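Probable secreted solute-binding lipoprotein (Streptomyces coelicolor, PDB 3I3V) is probably the extracellular solute-binding lipoprotein of a transport system, capturing a solute outside the cell for passage across the membrane. Local coordinates at residues W126-N131 against V244-S249; T263-W268 against G342-L347; P279-A284 against S349-V354. All coordinates share one frame; numbering follows the deposited sequence.

Contact 1 (W126-N131 against V244-S249); sequences WPVAYN and VQSAMS
Trp126 turns its indole so that CG stands anti to the backbone N (chi1 -160°), which lays the double ring across the point where strand 244-246 runs out. From CB outward, CG faces the peptide joining Ala247 to Met248, and CD1 sits 3.4 Å from Ala247 C. NE1 passes Ala247 CA at 3.5 Å, while the OG of Ser246 lies near the ring plane at the edge, 3.7 Å from CD1. Over one face of the six-membered ring comes selenomethionine Met248, crossing the indole obliquely. Met248 CG is offset toward the rim on the CE3-CZ3 side, nearest Trp126 CE3 at 3.4 Å, a CH-pi contact. Met248 SE stands obliquely to the ring, 4.2 Å from Trp126 CZ3, a Met-aromatic contact. An alanine at Trp126 would remove this flat surface and would probably leave Met248 and the end of strand 244-246 poorly packed.

Beyond Trp126 along the chain, the backbones form an antiparallel ladder. Ala129 and Gln245 are a hydrogen-bonded pair, with Ala129 N to Gln245 O at 2.9 Å and Gln245 N to Ala129 O at 3.0 Å. Past the strand end, Ala247 N still reaches Pro127 O at 3.1 Å, nearly along the C=O axis. A water accepts from Ser246 OG and donates to Trp126 O, so both polar atoms are engaged beside the ring. Val244 CG1 meets Val128 CG1 and also nears the Tyr130 ring, which CG2 touches at CD1.

Helix 172-182 packs on Trp126 through Trp172 and Lys176 and on Ser246 through Leu177. Gln245 instead meets helices 230-238 and 249-252, so this pair of strands is sandwiched between helices in the central sheet of one lobe of the solute-binding fold.

Contact 2 (T263-W268 against G342-L347); sequences TEVGGW and GAAQRL
Strand 263-266 passes the last turn of helix 339-345, and the two backbones come nearest at Val265 and Ala344, whose CA atoms are 6.0 Å apart. The helix finishes with Arg346 N bonded to Gly342 O at 3.1 Å. One residue on, Leu347 N is held by Ala344 O at 3.2 Å. Leu347 itself takes up extended backbone angles, so the chain leaves the helix there and its side chain is directed at the strand together with that of Ala343.

Val265 is the residue the strand contributes. Its CG2 occupies the crowded position between the backbone N and the carbonyl carbon, and this methyl does nearly all the touching. Val265 CG2 rests on the peptide that joins the two alanines, 3.5 Å from Ala343 C and 3.5 Å from Ala344 N. Ala343 CB flanks Val265 CG2 at 3.6 Å, while the CB of Ala344 stands farther off. From the other end of the turn Leu347 divides its branches: CD1 lies 3.7 Å from Val265 O, and CD2 meets Val265 CG2 at 4.1 Å while also nearing Gly266 O. Small alanine side chains let the valine methyl approach the helix backbone itself.

Helix 339-345 thereby packs against the sheet of this lobe of the solute-binding fold at strand 263-266, and Ala344 also touches Pro127 on the neighbouring strand 122-131. The polar side chains look to other partners: Glu264 forms a salt bridge with Arg132, and Gln345 bonds to Ser335 N and Asp326. What remains between the two segments is a small interface of apolar side chains, 178 Å² in all, held by van der Waals contact, which fixes no direction and relies on the close approach the two alanines allow.

Contact 3 (P279-A284 against S349-V354); sequences PTVIRA and SEVSQV
Ser352 N donates to Pro279 O at 2.6 Å, arriving well above the carbonyl plane. Next along the ladder, Val281 N gives a bond of 2.8 Å to Ser352 O, this one in the carbonyl plane. Val281 grips through both its backbone polar atoms, since its O takes Val354 N at 3.0 Å. The last rung, Arg283 N to Val354 O, has stretched to 3.4 Å and is weak.

Alternation of partners from one strand to the other marks parallel pairing, in register Thr280 with Ser352, Val281 with Gln353 and Ile282 with Val354. The short strand 352-354 thus joins the mixed sheet of this lobe of the solute-binding fold beside strand 280-284, whose other neighbour is strand 122-131. The axes of these two short strand segments cross at -52°, so the pair is strongly twisted.

On the face with Thr280 and Ile282, Val354 is wedged between the two: CG1 is tight against Thr280 CB at 3.4 Å, and CG2, in the crowded position, meets Ile282 CG1 at 3.7 Å. Both threonine and isoleucine cross the valine at about a right angle. Thr280 OG1 is bonded to Gln180 of helix 172-182, which also packs on Val354. The other face carries Val281 and Gln353. Just before the short strand, Val351 CG1 packs on Val281 CG2. Gln353 crosses Arg283 obliquely, its CG against Arg283 CD at 3.5 Å, an aliphatic contact; their amide and guanidinium planes are 47° apart. Gln353 OE1 turns to Tyr285 OH for a hydrogen bond.

All three contacts involve one mixed sheet, contact 2 bringing a helix onto it. Strand 122-131, itself one side of contact 1, also pairs with strands 263-266 and 280-284, Val128 reaching Gly266 and Trp126 reaching Ile282. Contact 1 is the buried one, and there backbone bonds are joined by aromatic packing. Contact 3 uses the same ladder chemistry in parallel sense, but is only partly buried and has a polar, partly exposed flank. In contact 2, also partly buried, the side chains are apolar and no directional bond joins the two segments. Contacts 2 and 3 interlock along the chain, strand 263-266 leading to 280-284 and helix 339-345 to strand 352-354, and touch where Trp268 N meets Thr280 O.

Contact 1 (W126-N131 against V244-S249)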
ATOM      1  N   TRP C 126      -9.431  20.087  52.985  1.00 34.56           N
ATOM      2  CA  TRP C 126      -9.519  20.627  54.343  1.00 33.23           C
ATOM      3  C   TRP C 126      -8.605  19.809  55.251  1.00 33.02           C
ATOM      4  O   TRP C 126      -9.077  18.965  56.012  1.00 31.55           O
ATOM      5  CB  TRP C 126     -10.970  20.489  54.809  1.00 31.03           C
ATOM      6  CG  TRP C 126     -11.422  21.354  55.937  1.00 29.07           C
ATOM      7  CD1 TRP C 126     -10.789  21.571  57.128  1.00 27.69           C
ATOM      8  CD2 TRP C 126     -12.677  22.037  56.021  1.00 30.52           C
ATOM      9  NE1 TRP C 126     -11.577  22.343  57.951  1.00 27.36           N
ATOM     10  CE2 TRP C 126     -12.743  22.640  57.297  1.00 29.11           C
ATOM     11  CE3 TRP C 126     -13.757  22.194  55.139  1.00 30.95           C
ATOM     12  CZ2 TRP C 126     -13.848  23.393  57.711  1.00 29.70           C
ATOM     13  CZ3 TRP C 126     -14.857  22.944  55.550  1.00 29.91           C
ATOM     14  CH2 TRP C 126     -14.893  23.531  56.826  1.00 30.38           C
ATOM     15  N   PRO C 127      -7.285  20.051  55.188  1.00 33.16           N
ATOM     16  CA  PRO C 127      -6.322  19.310  56.012  1.00 32.84           C
ATOM     17  C   PRO C 127      -5.947  19.933  57.365  1.00 33.01           C
ATOM     18  O   PRO C 127      -6.511  20.944  57.792  1.00 32.72           O
ATOM     19  CB  PRO C 127      -5.118  19.212  55.092  1.00 31.90           C
ATOM     20  CG  PRO C 127      -5.112  20.608  54.481  1.00 33.26           C
ATOM     21  CD  PRO C 127      -6.587  20.861  54.170  1.00 32.76           C
ATOM     22  N   VAL C 128      -4.972  19.309  58.019  1.00 33.07           N
ATOM     23  CA  VAL C 128      -4.463  19.771  59.302  1.00 34.08           C
ATOM     24  C   VAL C 128      -3.053  20.327  59.108  1.00 35.49           C
ATOM     25  O   VAL C 128      -2.168  19.636  58.601  1.00 36.36           O
ATOM     26  CB  VAL C 128      -4.396  18.619  60.335  1.00 34.22           C
ATOM     27  CG1 VAL C 128      -3.985  19.166  61.685  1.00 33.21           C
ATOM     28  CG2 VAL C 128      -5.741  17.921  60.436  1.00 31.73           C
ATOM     29  N   ALA C 129      -2.854  21.580  59.506  1.00 35.52           N
ATOM     30  CA  ALA C 129      -1.562  22.243  59.390  1.00 34.46           C
ATOM     31  C   ALA C 129      -0.833  22.203  60.736  1.00 35.51           C
ATOM     32  O   ALA C 129      -1.427  22.494  61.778  1.00 34.93           O
ATOM     33  CB  ALA C 129      -1.763  23.688  58.941  1.00 34.68           C
ATOM     34  N   TYR C 130       0.450  21.838  60.696  1.00 35.70           N
ATOM     35  CA  TYR C 130       1.300  21.734  61.886  1.00 37.18           C
ATOM     36  C   TYR C 130       2.495  22.685  61.785  1.00 37.55           C
ATOM     37  O   TYR C 130       3.301  22.591  60.859  1.00 36.68           O
ATOM     38  CB  TYR C 130       1.825  20.300  62.036  1.00 38.85           C
ATOM     39  CG  TYR C 130       0.747  19.242  62.186  1.00 38.92           C
ATOM     40  CD1 TYR C 130       0.344  18.803  63.442  1.00 37.34           C
ATOM     41  CD2 TYR C 130       0.131  18.682  61.065  1.00 37.07           C
ATOM     42  CE1 TYR C 130      -0.641  17.830  63.585  1.00 37.02           C
ATOM     43  CE2 TYR C 130      -0.854  17.710  61.199  1.00 36.71           C
ATOM     44  CZ  TYR C 130      -1.234  17.289  62.462  1.00 35.89           C
ATOM     45  OH  TYR C 130      -2.199  16.322  62.605  1.00 35.66           O
ATOM     46  N   ASN C 131       2.606  23.598  62.741  1.00 36.88           N
ATOM     47  CA  ASN C 131       3.705  24.555  62.758  1.00 39.61           C
ATOM     48  C   ASN C 131       4.952  23.865  63.338  1.00 40.66           C
ATOM     49  O   ASN C 131       5.012  23.567  64.528  1.00 41.96           O
ATOM     50  CB  ASN C 131       3.291  25.782  63.591  1.00 36.73           C
ATOM     51  CG  ASN C 131       4.383  26.841  63.672  1.00 37.24           C
ATOM     52  OD1 ASN C 131       4.101  28.019  63.901  1.00 33.48           O
ATOM     53  ND2 ASN C 131       5.633  26.424  63.505  1.00 34.46           N
ATOM     54  N   VAL C 244      -1.199  24.038  65.997  1.00 28.27           N
ATOM     55  CA  VAL C 244      -1.942  23.181  65.077  1.00 26.90           C
ATOM     56  C   VAL C 244      -3.282  23.784  64.702  1.00 29.37           C
ATOM     57  O   VAL C 244      -3.952  24.411  65.525  1.00 28.78           O
ATOM     58  CB  VAL C 244      -2.190  21.785  65.665  1.00 27.23           C
ATOM     59  CG1 VAL C 244      -2.829  20.883  64.603  1.00 27.65           C
ATOM     60  CG2 VAL C 244      -0.882  21.182  66.153  1.00 26.62           C
ATOM     61  N   GLN C 245      -3.682  23.576  63.455  1.00 30.67           N
ATOM     62  CA  GLN C 245      -4.944  24.119  62.994  1.00 31.68           C
ATOM     63  C   GLN C 245      -5.516  23.350  61.829  1.00 32.20           C
ATOM     64  O   GLN C 245      -4.838  23.162  60.821  1.00 32.95           O
ATOM     65  CB  GLN C 245      -4.755  25.567  62.553  1.00 31.78           C
ATOM     66  CG  GLN C 245      -5.996  26.189  61.970  1.00 32.72           C
ATOM     67  CD  GLN C 245      -5.713  27.508  61.277  1.00 31.38           C
ATOM     68  OE1 GLN C 245      -6.547  28.413  61.280  1.00 28.95           O
ATOM     69  NE2 GLN C 245      -4.538  27.618  60.676  1.00 29.58           N
ATOM     70  N   SER C 246      -6.760  22.902  61.966  1.00 31.01           N
ATOM     71  CA  SER C 246      -7.428  22.213  60.875  1.00 30.07           C
ATOM     72  C   SER C 246      -8.207  23.304  60.138  1.00 31.16           C
ATOM     73  O   SER C 246      -8.949  24.064  60.759  1.00 32.17           O
ATOM     74  CB  SER C 246      -8.402  21.176  61.411  1.00 29.35           C
ATOM     75  OG  SER C 246      -9.154  20.631  60.345  1.00 26.58           O
ATOM     76  N   ALA C 247      -8.058  23.404  58.826  1.00 29.52           N
ATOM     77  CA  ALA C 247      -8.787  24.452  58.135  1.00 30.07           C
ATOM     78  C   ALA C 247      -8.804  24.282  56.623  1.00 32.33           C
ATOM     79  O   ALA C 247      -7.914  23.653  56.064  1.00 33.78           O
ATOM     80  CB  ALA C 247      -8.188  25.798  58.499  1.00 29.54           C
HETATM   81  N   MSE C 248      -9.819  24.844  55.969  1.00 32.61           N
HETATM   82  CA  MSE C 248      -9.929  24.770  54.516  1.00 34.93           C
HETATM   83  C   MSE C 248      -8.616  25.268  53.913  1.00 35.10           C
HETATM   84  O   MSE C 248      -8.003  26.194  54.442  1.00 34.47           O
HETATM   85  CB  MSE C 248     -11.057  25.671  54.021  1.00 38.23           C
HETATM   86  CG  MSE C 248     -12.464  25.263  54.434  1.00 44.47           C
HETATM   87 SE   MSE C 248     -13.778  26.570  53.804  1.00 52.64          SE
HETATM   88  CE  MSE C 248     -13.874  25.929  51.977  1.00 46.22           C
ATOM     89  N   SER C 249      -8.183  24.666  52.811  1.00 34.60           N
ATOM     90  CA  SER C 249      -6.944  25.106  52.189  1.00 35.21           C
ATOM     91  C   SER C 249      -7.048  26.600  51.847  1.00 35.01           C
ATOM     92  O   SER C 249      -6.051  27.318  51.869  1.00 33.06           O
ATOM     93  CB  SER C 249      -6.643  24.273  50.935  1.00 34.86           C
ATOM     94  OG  SER C 249      -7.671  24.397  49.970  1.00 35.93           O
TER
HETATM   95  O   HOH W   1      -8.995  18.601  58.709  1.00 30.60           O

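Contact 2 (T263-W268 against G342-L347)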
ATOM      1  N   THR C 263       5.635  25.471  58.035  1.00 35.65           N
ATOM      2  CA  THR C 263       4.376  24.810  58.365  1.00 33.97           C
ATOM      3  C   THR C 263       4.221  23.590  57.460  1.00 33.35           C
ATOM      4  O   THR C 263       4.579  23.616  56.285  1.00 32.66           O
ATOM      5  CB  THR C 263       3.149  25.768  58.190  1.00 34.07           C
ATOM      6  OG1 THR C 263       3.128  26.721  59.258  1.00 31.69           O
ATOM      7  CG2 THR C 263       1.832  24.990  58.222  1.00 32.44           C
ATOM      8  N   GLU C 264       3.702  22.510  58.024  1.00 34.79           N
ATOM      9  CA  GLU C 264       3.497  21.280  57.281  1.00 37.09           C
ATOM     10  C   GLU C 264       2.052  20.811  57.398  1.00 36.71           C
ATOM     11  O   GLU C 264       1.446  20.927  58.458  1.00 38.12           O
ATOM     12  CB  GLU C 264       4.429  20.195  57.809  1.00 38.82           C
ATOM     13  CG  GLU C 264       5.865  20.333  57.343  1.00 43.05           C
ATOM     14  CD  GLU C 264       6.765  19.270  57.935  1.00 43.77           C
ATOM     15  OE1 GLU C 264       6.322  18.104  58.047  1.00 43.80           O
ATOM     16  OE2 GLU C 264       7.917  19.598  58.281  1.00 47.77           O
ATOM     17  N   VAL C 265       1.503  20.274  56.314  1.00 36.71           N
ATOM     18  CA  VAL C 265       0.128  19.798  56.333  1.00 37.24           C
ATOM     19  C   VAL C 265       0.040  18.283  56.368  1.00 39.74           C
ATOM     20  O   VAL C 265       0.853  17.582  55.758  1.00 42.28           O
ATOM     21  CB  VAL C 265      -0.678  20.307  55.113  1.00 36.49           C
ATOM     22  CG1 VAL C 265      -0.790  21.819  55.156  1.00 32.84           C
ATOM     23  CG2 VAL C 265      -0.021  19.855  53.829  1.00 35.42           C
ATOM     24  N   GLY C 266      -0.958  17.793  57.098  1.00 39.95           N
ATOM     25  CA  GLY C 266      -1.189  16.367  57.217  1.00 38.96           C
ATOM     26  C   GLY C 266      -2.664  16.127  57.506  1.00 39.38           C
ATOM     27  O   GLY C 266      -3.517  16.923  57.111  1.00 38.82           O
ATOM     28  N   GLY C 267      -2.961  15.028  58.191  1.00 37.91           N
ATOM     29  CA  GLY C 267      -4.334  14.715  58.529  1.00 36.14           C
ATOM     30  C   GLY C 267      -4.490  14.675  60.035  1.00 35.78           C
ATOM     31  O   GLY C 267      -3.521  14.865  60.773  1.00 36.64           O
ATOM     32  N   TRP C 268      -5.707  14.433  60.503  1.00 34.12           N
ATOM     33  CA  TRP C 268      -5.952  14.372  61.936  1.00 32.91           C
ATOM     34  C   TRP C 268      -5.576  12.978  62.459  1.00 33.48           C
ATOM     35  O   TRP C 268      -5.979  11.960  61.897  1.00 32.84           O
ATOM     36  CB  TRP C 268      -7.422  14.705  62.229  1.00 30.56           C
ATOM     37  CG  TRP C 268      -7.709  14.808  63.688  1.00 30.51           C
ATOM     38  CD1 TRP C 268      -8.058  13.791  64.526  1.00 29.31           C
ATOM     39  CD2 TRP C 268      -7.570  15.976  64.510  1.00 28.89           C
ATOM     40  NE1 TRP C 268      -8.138  14.249  65.817  1.00 30.63           N
ATOM     41  CE2 TRP C 268      -7.842  15.585  65.835  1.00 28.57           C
ATOM     42  CE3 TRP C 268      -7.237  17.311  64.255  1.00 29.07           C
ATOM     43  CZ2 TRP C 268      -7.794  16.482  66.905  1.00 27.70           C
ATOM     44  CZ3 TRP C 268      -7.191  18.205  65.318  1.00 27.80           C
ATOM     45  CH2 TRP C 268      -7.468  17.783  66.626  1.00 29.93           C
ATOM     46  N   GLY C 342      -0.682  24.085  47.972  1.00 34.01           N
ATOM     47  CA  GLY C 342       0.012  23.142  47.113  1.00 33.93           C
ATOM     48  C   GLY C 342       0.422  21.890  47.875  1.00 34.64           C
ATOM     49  O   GLY C 342       0.329  20.776  47.349  1.00 34.57           O
ATOM     50  N   ALA C 343       0.873  22.065  49.118  1.00 34.36           N
ATOM     51  CA  ALA C 343       1.279  20.924  49.949  1.00 36.24           C
ATOM     52  C   ALA C 343       0.076  20.035  50.306  1.00 37.16           C
ATOM     53  O   ALA C 343       0.193  18.805  50.367  1.00 39.38           O
ATOM     54  CB  ALA C 343       1.964  21.416  51.228  1.00 34.90           C
ATOM     55  N   ALA C 344      -1.078  20.648  50.547  1.00 36.29           N
ATOM     56  CA  ALA C 344      -2.272  19.873  50.867  1.00 36.55           C
ATOM     57  C   ALA C 344      -2.670  19.035  49.647  1.00 36.45           C
ATOM     58  O   ALA C 344      -3.086  17.881  49.772  1.00 34.57           O
ATOM     59  CB  ALA C 344      -3.415  20.804  51.263  1.00 34.51           C
ATOM     60  N   GLN C 345      -2.542  19.629  48.466  1.00 37.21           N
ATOM     61  CA  GLN C 345      -2.892  18.943  47.229  1.00 40.24           C
ATOM     62  C   GLN C 345      -1.981  17.757  46.955  1.00 42.12           C
ATOM     63  O   GLN C 345      -2.425  16.750  46.401  1.00 40.52           O
ATOM     64  CB  GLN C 345      -2.832  19.914  46.043  1.00 39.95           C
ATOM     65  CG  GLN C 345      -3.977  20.908  45.997  1.00 38.52           C
ATOM     66  CD  GLN C 345      -3.729  22.032  45.025  1.00 37.96           C
ATOM     67  OE1 GLN C 345      -2.638  22.165  44.476  1.00 38.59           O
ATOM     68  NE2 GLN C 345      -4.740  22.859  44.814  1.00 37.84           N
ATOM     69  N   ARG C 346      -0.712  17.887  47.349  1.00 44.85           N
ATOM     70  CA  ARG C 346       0.285  16.839  47.139  1.00 47.48           C
ATOM     71  C   ARG C 346       0.180  15.678  48.119  1.00 49.21           C
ATOM     72  O   ARG C 346       0.942  14.713  48.031  1.00 49.75           O
ATOM     73  CB  ARG C 346       1.701  17.422  47.185  1.00 47.99           C
ATOM     74  CG  ARG C 346       2.112  18.151  45.913  1.00 51.38           C
ATOM     75  CD  ARG C 346       3.629  18.280  45.817  1.00 54.24           C
ATOM     76  NE  ARG C 346       4.108  19.628  46.111  1.00 57.80           N
ATOM     77  CZ  ARG C 346       4.485  20.511  45.188  1.00 59.13           C
ATOM     78  NH1 ARG C 346       4.443  20.195  43.896  1.00 59.22           N
ATOM     79  NH2 ARG C 346       4.914  21.711  45.558  1.00 59.17           N
ATOM     80  N   LEU C 347      -0.756  15.783  49.056  1.00 49.14           N
ATOM     81  CA  LEU C 347      -0.996  14.730  50.037  1.00 49.76           C
ATOM     82  C   LEU C 347      -1.663  13.576  49.280  1.00 50.81           C
ATOM     83  O   LEU C 347      -2.572  13.799  48.482  1.00 51.07           O
ATOM     84  CB  LEU C 347      -1.926  15.259  51.139  1.00 47.19           C
ATOM     85  CG  LEU C 347      -1.436  15.463  52.577  1.00 45.11           C
ATOM     86  CD1 LEU C 347       0.037  15.827  52.619  1.00 45.02           C
ATOM     87  CD2 LEU C 347      -2.291  16.548  53.230  1.00 42.18           C
TER

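Contact 3 (P279-A284 against S349-V354)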
ATOM      1  N   PRO C 279      -3.998   9.324  58.734  1.00 45.63           N
ATOM      2  CA  PRO C 279      -4.844  10.380  59.299  1.00 44.18           C
ATOM      3  C   PRO C 279      -5.864  10.960  58.325  1.00 42.55           C
ATOM      4  O   PRO C 279      -5.657  10.961  57.105  1.00 42.44           O
ATOM      5  CB  PRO C 279      -3.823  11.414  59.765  1.00 44.17           C
ATOM      6  CG  PRO C 279      -2.647  10.571  60.122  1.00 44.40           C
ATOM      7  CD  PRO C 279      -2.579   9.638  58.950  1.00 44.00           C
ATOM      8  N   THR C 280      -6.946  11.495  58.878  1.00 39.13           N
ATOM      9  CA  THR C 280      -8.039  12.036  58.082  1.00 37.01           C
ATOM     10  C   THR C 280      -8.007  13.515  57.735  1.00 36.52           C
ATOM     11  O   THR C 280      -7.535  14.344  58.511  1.00 37.69           O
ATOM     12  CB  THR C 280      -9.391  11.778  58.783  1.00 36.85           C
ATOM     13  OG1 THR C 280      -9.472  12.591  59.960  1.00 36.25           O
ATOM     14  CG2 THR C 280      -9.524  10.316  59.195  1.00 36.23           C
ATOM     15  N   VAL C 281      -8.530  13.828  56.553  1.00 34.16           N
ATOM     16  CA  VAL C 281      -8.652  15.203  56.088  1.00 33.49           C
ATOM     17  C   VAL C 281     -10.022  15.297  55.413  1.00 32.96           C
ATOM     18  O   VAL C 281     -10.478  14.340  54.795  1.00 32.60           O
ATOM     19  CB  VAL C 281      -7.557  15.594  55.046  1.00 34.09           C
ATOM     20  CG1 VAL C 281      -6.174  15.275  55.590  1.00 31.98           C
ATOM     21  CG2 VAL C 281      -7.798  14.888  53.725  1.00 33.75           C
ATOM     22  N   ILE C 282     -10.685  16.441  55.548  1.00 33.23           N
ATOM     23  CA  ILE C 282     -11.991  16.646  54.926  1.00 32.83           C
ATOM     24  C   ILE C 282     -11.832  17.020  53.454  1.00 34.14           C
ATOM     25  O   ILE C 282     -10.967  17.813  53.099  1.00 35.84           O
ATOM     26  CB  ILE C 282     -12.791  17.794  55.610  1.00 30.21           C
ATOM     27  CG1 ILE C 282     -13.236  17.375  57.006  1.00 29.22           C
ATOM     28  CG2 ILE C 282     -14.009  18.175  54.766  1.00 27.62           C
ATOM     29  CD1 ILE C 282     -14.010  18.463  57.747  1.00 27.87           C
ATOM     30  N   ARG C 283     -12.660  16.429  52.604  1.00 34.55           N
ATOM     31  CA  ARG C 283     -12.654  16.747  51.186  1.00 36.40           C
ATOM     32  C   ARG C 283     -14.101  16.743  50.707  1.00 37.13           C
ATOM     33  O   ARG C 283     -14.848  15.797  50.970  1.00 38.73           O
ATOM     34  CB  ARG C 283     -11.827  15.736  50.378  1.00 37.58           C
ATOM     35  CG  ARG C 283     -10.314  15.855  50.584  1.00 41.10           C
ATOM     36  CD  ARG C 283      -9.518  14.936  49.651  1.00 41.26           C
ATOM     37  NE  ARG C 283      -9.448  15.421  48.267  1.00 44.25           N
ATOM     38  CZ  ARG C 283      -8.970  14.708  47.244  1.00 44.25           C
ATOM     39  NH1 ARG C 283      -8.520  13.475  47.440  1.00 43.74           N
ATOM     40  NH2 ARG C 283      -8.939  15.226  46.018  1.00 40.75           N
ATOM     41  N   ALA C 284     -14.495  17.820  50.033  1.00 36.28           N
ATOM     42  CA  ALA C 284     -15.841  17.967  49.489  1.00 35.49           C
ATOM     43  C   ALA C 284     -15.652  18.352  48.022  1.00 36.40           C
ATOM     44  O   ALA C 284     -14.741  19.116  47.689  1.00 35.84           O
ATOM     45  CB  ALA C 284     -16.601  19.059  50.242  1.00 35.33           C
ATOM     46  N   SER C 349      -2.097   8.970  49.637  1.00 55.77           N
ATOM     47  CA  SER C 349      -2.741   7.903  50.388  1.00 57.00           C
ATOM     48  C   SER C 349      -2.373   7.916  51.864  1.00 57.18           C
ATOM     49  O   SER C 349      -3.005   7.223  52.663  1.00 57.17           O
ATOM     50  CB  SER C 349      -2.372   6.542  49.792  1.00 58.29           C
ATOM     51  OG  SER C 349      -1.009   6.229  50.035  1.00 58.52           O
ATOM     52  N   GLU C 350      -1.355   8.692  52.230  1.00 57.94           N
ATOM     53  CA  GLU C 350      -0.935   8.755  53.630  1.00 58.69           C
ATOM     54  C   GLU C 350      -1.941   9.550  54.446  1.00 56.65           C
ATOM     55  O   GLU C 350      -1.720   9.824  55.624  1.00 57.01           O
ATOM     56  CB  GLU C 350       0.449   9.405  53.772  1.00 62.02           C
ATOM     57  CG  GLU C 350       1.258   9.488  52.494  1.00 65.23           C
ATOM     58  CD  GLU C 350       0.759  10.584  51.582  1.00 68.09           C
ATOM     59  OE1 GLU C 350       0.861  11.773  51.961  1.00 68.26           O
ATOM     60  OE2 GLU C 350       0.259  10.251  50.489  1.00 70.11           O
ATOM     61  N   VAL C 351      -3.047   9.916  53.807  1.00 55.18           N
ATOM     62  CA  VAL C 351      -4.104  10.685  54.450  1.00 52.88           C
ATOM     63  C   VAL C 351      -5.454  10.164  53.941  1.00 51.50           C
ATOM     64  O   VAL C 351      -5.618   9.942  52.743  1.00 51.76           O
ATOM     65  CB  VAL C 351      -3.912  12.198  54.136  1.00 52.50           C
ATOM     66  CG1 VAL C 351      -4.915  12.679  53.100  1.00 50.99           C
ATOM     67  CG2 VAL C 351      -3.990  12.998  55.414  1.00 52.50           C
ATOM     68  N   SER C 352      -6.405   9.953  54.849  1.00 49.64           N
ATOM     69  CA  SER C 352      -7.722   9.439  54.471  1.00 48.56           C
ATOM     70  C   SER C 352      -8.819  10.500  54.421  1.00 47.97           C
ATOM     71  O   SER C 352      -8.899  11.374  55.283  1.00 47.07           O
ATOM     72  CB  SER C 352      -8.147   8.326  55.431  1.00 48.52           C
ATOM     73  OG  SER C 352      -7.247   7.234  55.366  1.00 49.21           O
ATOM     74  N   GLN C 353      -9.673  10.399  53.406  1.00 46.71           N
ATOM     75  CA  GLN C 353     -10.773  11.340  53.215  1.00 44.75           C
ATOM     76  C   GLN C 353     -11.956  11.065  54.116  1.00 42.86           C
ATOM     77  O   GLN C 353     -12.384   9.918  54.243  1.00 43.38           O
ATOM     78  CB  GLN C 353     -11.325  11.269  51.788  1.00 46.33           C
ATOM     79  CG  GLN C 353     -10.436  11.714  50.663  1.00 46.40           C
ATOM     80  CD  GLN C 353     -11.157  11.611  49.331  1.00 47.41           C
ATOM     81  OE1 GLN C 353     -12.238  12.181  49.150  1.00 48.59           O
ATOM     82  NE2 GLN C 353     -10.566  10.880  48.392  1.00 47.73           N
ATOM     83  N   VAL C 354     -12.488  12.117  54.731  1.00 39.58           N
ATOM     84  CA  VAL C 354     -13.695  11.986  55.533  1.00 38.59           C
ATOM     85  C   VAL C 354     -14.677  12.981  54.927  1.00 37.76           C
ATOM     86  O   VAL C 354     -14.301  13.821  54.110  1.00 35.39           O
ATOM     87  CB  VAL C 354     -13.475  12.267  57.032  1.00 38.49           C
ATOM     88  CG1 VAL C 354     -12.559  11.203  57.607  1.00 37.94           C
ATOM     89  CG2 VAL C 354     -12.911  13.661  57.242  1.00 39.34           C
TER
HETATM   90  O   HOH W   2     -14.592  13.093  50.885  1.00 46.34           O